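Putative sarcosine dimethylglycine methyltransferase (PDB 2O57) probably transfers methyl groups from S-adenosylmethionine to sarcosine or dimethylglycine through a Rossmann-type methyltransferase domain. Local coordinates at residues Asp152-Gln157 and Arg175-Arg180. Numbering follows the deposited sequence.
Sequences DFIWSQ and RVLKPR
The carboxylate of Asp152 is gripped through both oxygens: OD1 forms a salt bridge with Lys178, whose NZ lies 2.8 Å from Asp152 OD1, while OD2 accepts a hydrogen bond from the backbone N of Lys85. The ammonium meets OD1 on its syn side, 29° out of the carboxylate plane, and the two side chains run side by side in the same direction. The lysine chain bends at chi3 (-139°), and Lys178 CE comes within 3.2 Å of Asp152 OD1 as well. An alanine in place of Asp152 would probably leave the Lys178 ammonium without its mate and the Lys85 N-H without its acceptor. Further along the strand the contact turns apolar. Ile154 CD1 touches Leu177 CG at 3.7 Å and Val176 CG2 at 3.9 Å; the side chains of Ile154 and Val176 cross at about a right angle. Leu177 CD2 packs along the strand backbone, 3.9 Å from Phe153 CA. The contact closes the return limb of a Rossmann-type beta-alpha-beta crossover: the chain leaves helix 166-176 through strand 177-178 and turns at Pro179 and Arg180 into strand 181-190, the parallel neighbour whose Val182 and Ala184 bond to Ile154.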
ATOM      1  N   ASP A 152      20.656   0.329 -10.189  1.00 14.23           N
ATOM      2  CA  ASP A 152      19.469   1.089 -10.512  1.00 14.16           C
ATOM      3  C   ASP A 152      18.373   0.894  -9.475  1.00 13.89           C
ATOM      4  O   ASP A 152      17.592   1.791  -9.248  1.00 13.17           O
ATOM      5  CB  ASP A 152      18.988   0.695 -11.891  1.00 13.91           C
ATOM      6  CG  ASP A 152      20.025   0.984 -12.945  1.00 15.97           C
ATOM      7  OD1 ASP A 152      20.302   2.186 -13.110  1.00 15.64           O
ATOM      8  OD2 ASP A 152      20.595   0.038 -13.537  1.00 13.70           O
ATOM      9  N   PHE A 153      18.325  -0.286  -8.849  1.00 12.72           N
ATOM     10  CA  PHE A 153      17.267  -0.618  -7.893  1.00 12.73           C
ATOM     11  C   PHE A 153      17.681  -1.756  -6.954  1.00 12.08           C
ATOM     12  O   PHE A 153      18.616  -2.530  -7.238  1.00 12.94           O
ATOM     13  CB  PHE A 153      15.925  -0.952  -8.600  1.00 12.11           C
ATOM     14  CG  PHE A 153      15.949  -2.231  -9.391  1.00 15.14           C
ATOM     15  CD1 PHE A 153      15.553  -3.442  -8.801  1.00 15.74           C
ATOM     16  CD2 PHE A 153      16.340  -2.236 -10.744  1.00 13.06           C
ATOM     17  CE1 PHE A 153      15.575  -4.646  -9.556  1.00 14.22           C
ATOM     18  CE2 PHE A 153      16.355  -3.421 -11.500  1.00 14.21           C
ATOM     19  CZ  PHE A 153      15.962  -4.632 -10.892  1.00 11.99           C
ATOM     20  N   ILE A 154      17.029  -1.769  -5.798  1.00 11.11           N
ATOM     21  CA  ILE A 154      17.136  -2.813  -4.785  1.00 10.71           C
ATOM     22  C   ILE A 154      15.726  -3.372  -4.503  1.00 11.34           C
ATOM     23  O   ILE A 154      14.729  -2.619  -4.371  1.00 11.23           O
ATOM     24  CB  ILE A 154      17.756  -2.313  -3.455  1.00 11.14           C
ATOM     25  CG1 ILE A 154      19.187  -1.874  -3.680  1.00 10.68           C
ATOM     26  CG2 ILE A 154      17.668  -3.421  -2.325  1.00 11.01           C
ATOM     27  CD1 ILE A 154      19.859  -1.127  -2.442  1.00  9.77           C
ATOM     28  N   TRP A 155      15.670  -4.693  -4.366  1.00 10.64           N
ATOM     29  CA  TRP A 155      14.446  -5.422  -4.067  1.00 11.25           C
ATOM     30  C   TRP A 155      14.773  -6.238  -2.842  1.00 11.95           C
ATOM     31  O   TRP A 155      15.831  -6.922  -2.809  1.00 11.22           O
ATOM     32  CB  TRP A 155      14.169  -6.358  -5.240  1.00 11.63           C
ATOM     33  CG  TRP A 155      13.050  -7.409  -5.109  1.00 11.35           C
ATOM     34  CD1 TRP A 155      13.123  -8.637  -4.485  1.00 12.36           C
ATOM     35  CD2 TRP A 155      11.741  -7.332  -5.686  1.00 12.56           C
ATOM     36  NE1 TRP A 155      11.936  -9.335  -4.651  1.00 12.40           N
ATOM     37  CE2 TRP A 155      11.068  -8.556  -5.378  1.00 13.40           C
ATOM     38  CE3 TRP A 155      11.072  -6.358  -6.450  1.00 14.51           C
ATOM     39  CZ2 TRP A 155       9.752  -8.825  -5.802  1.00 12.22           C
ATOM     40  CZ3 TRP A 155       9.751  -6.615  -6.874  1.00 12.16           C
ATOM     41  CH2 TRP A 155       9.117  -7.860  -6.566  1.00 14.04           C
ATOM     42  N   SER A 156      13.911  -6.179  -1.823  1.00 11.24           N
ATOM     43  CA  SER A 156      14.137  -7.027  -0.639  1.00 12.34           C
ATOM     44  C   SER A 156      12.799  -7.424  -0.020  1.00 12.54           C
ATOM     45  O   SER A 156      12.074  -6.578   0.495  1.00 13.22           O
ATOM     46  CB  SER A 156      15.006  -6.268   0.375  1.00 11.66           C
ATOM     47  OG  SER A 156      15.327  -7.098   1.477  1.00 13.42           O
ATOM     48  N   GLN A 157      12.492  -8.705  -0.018  1.00 12.59           N
ATOM     49  CA  GLN A 157      11.211  -9.183   0.507  1.00 11.94           C
ATOM     50  C   GLN A 157      11.406  -9.969   1.795  1.00 11.69           C
ATOM     51  O   GLN A 157      12.009 -11.067   1.787  1.00 10.54           O
ATOM     52  CB  GLN A 157      10.527 -10.065  -0.522  1.00 11.11           C
ATOM     53  CG  GLN A 157       9.954  -9.291  -1.695  1.00 11.97           C
ATOM     54  CD  GLN A 157       9.355 -10.251  -2.727  1.00 11.10           C
ATOM     55  OE1 GLN A 157      10.044 -11.114  -3.268  1.00 10.89           O
ATOM     56  NE2 GLN A 157       8.089 -10.103  -2.988  1.00 11.33           N
ATOM     57  N   ARG A 175      24.426   3.587  -0.097  1.00 14.68           N
ATOM     58  CA  ARG A 175      25.755   3.553  -0.716  1.00 14.87           C
ATOM     59  C   ARG A 175      25.757   2.875  -2.091  1.00 14.71           C
ATOM     60  O   ARG A 175      26.336   3.385  -3.055  1.00 15.44           O
ATOM     61  CB  ARG A 175      26.771   2.840   0.201  1.00 14.05           C
ATOM     62  CG  ARG A 175      28.176   2.823  -0.382  1.00 15.76           C
ATOM     63  CD  ARG A 175      29.182   2.111   0.522  1.00 14.98           C
ATOM     64  NE  ARG A 175      28.912   0.669   0.642  1.00 13.27           N
ATOM     65  CZ  ARG A 175      29.240  -0.239  -0.275  1.00 15.32           C
ATOM     66  NH1 ARG A 175      29.818   0.135  -1.423  1.00 13.63           N
ATOM     67  NH2 ARG A 175      28.989  -1.522  -0.042  1.00 14.29           N
ATOM     68  N   VAL A 176      25.124   1.714  -2.183  1.00 14.81           N
ATOM     69  CA  VAL A 176      25.207   0.948  -3.417  1.00 13.99           C
ATOM     70  C   VAL A 176      24.204   1.360  -4.496  1.00 14.32           C
ATOM     71  O   VAL A 176      24.323   0.959  -5.639  1.00 14.21           O
ATOM     72  CB  VAL A 176      25.198  -0.578  -3.168  1.00 14.59           C
ATOM     73  CG1 VAL A 176      26.366  -0.964  -2.222  1.00 11.27           C
ATOM     74  CG2 VAL A 176      23.798  -1.093  -2.655  1.00 12.38           C
ATOM     75  N   LEU A 177      23.211   2.156  -4.123  1.00 14.28           N
ATOM     76  CA  LEU A 177      22.269   2.655  -5.109  1.00 14.90           C
ATOM     77  C   LEU A 177      22.907   3.770  -5.880  1.00 14.15           C
ATOM     78  O   LEU A 177      23.644   4.603  -5.314  1.00 14.17           O
ATOM     79  CB  LEU A 177      20.972   3.166  -4.461  1.00 15.07           C
ATOM     80  CG  LEU A 177      19.858   2.166  -4.170  1.00 15.97           C
ATOM     81  CD1 LEU A 177      18.768   2.864  -3.334  1.00 16.20           C
ATOM     82  CD2 LEU A 177      19.290   1.607  -5.485  1.00 15.26           C
ATOM     83  N   LYS A 178      22.620   3.800  -7.173  1.00 14.21           N
ATOM     84  CA  LYS A 178      22.960   4.986  -7.967  1.00 14.94           C
ATOM     85  C   LYS A 178      22.101   6.156  -7.514  1.00 14.38           C
ATOM     86  O   LYS A 178      21.027   5.966  -6.950  1.00 13.86           O
ATOM     87  CB  LYS A 178      22.722   4.743  -9.450  1.00 15.18           C
ATOM     88  CG  LYS A 178      23.598   3.654 -10.087  1.00 18.03           C
ATOM     89  CD  LYS A 178      23.483   3.750 -11.603  1.00 24.00           C
ATOM     90  CE  LYS A 178      23.407   2.381 -12.247  1.00 28.33           C
ATOM     91  NZ  LYS A 178      23.035   2.558 -13.706  1.00 28.87           N
ATOM     92  N   PRO A 179      22.551   7.393  -7.790  1.00 15.79           N
ATOM     93  CA  PRO A 179      21.663   8.538  -7.574  1.00 14.41           C
ATOM     94  C   PRO A 179      20.323   8.300  -8.286  1.00 14.61           C
ATOM     95  O   PRO A 179      20.285   7.822  -9.429  1.00 13.79           O
ATOM     96  CB  PRO A 179      22.430   9.695  -8.237  1.00 15.64           C
ATOM     97  CG  PRO A 179      23.906   9.271  -8.086  1.00 16.25           C
ATOM     98  CD  PRO A 179      23.875   7.790  -8.328  1.00 15.77           C
ATOM     99  N   ARG A 180      19.233   8.580  -7.582  1.00 13.99           N
ATOM    100  CA  ARG A 180      17.865   8.402  -8.101  1.00 15.67           C
ATOM    101  C   ARG A 180      17.477   6.935  -8.300  1.00 14.09           C
ATOM    102  O   ARG A 180      16.407   6.658  -8.792  1.00 14.93           O
ATOM    103  CB  ARG A 180      17.583   9.247  -9.343  1.00 14.58           C
ATOM    104  CG  ARG A 180      17.846  10.760  -9.140  1.00 18.49           C
ATOM    105  CD  ARG A 180      17.177  11.626 -10.245  1.00 17.91           C
ATOM    106  NE  ARG A 180      15.707  11.466 -10.255  1.00 20.27           N
ATOM    107  CZ  ARG A 180      14.860  11.971  -9.344  1.00 24.01           C
ATOM    108  NH1 ARG A 180      15.292  12.659  -8.281  1.00 22.69           N
ATOM    109  NH2 ARG A 180      13.557  11.760  -9.480  1.00 25.09           N
TER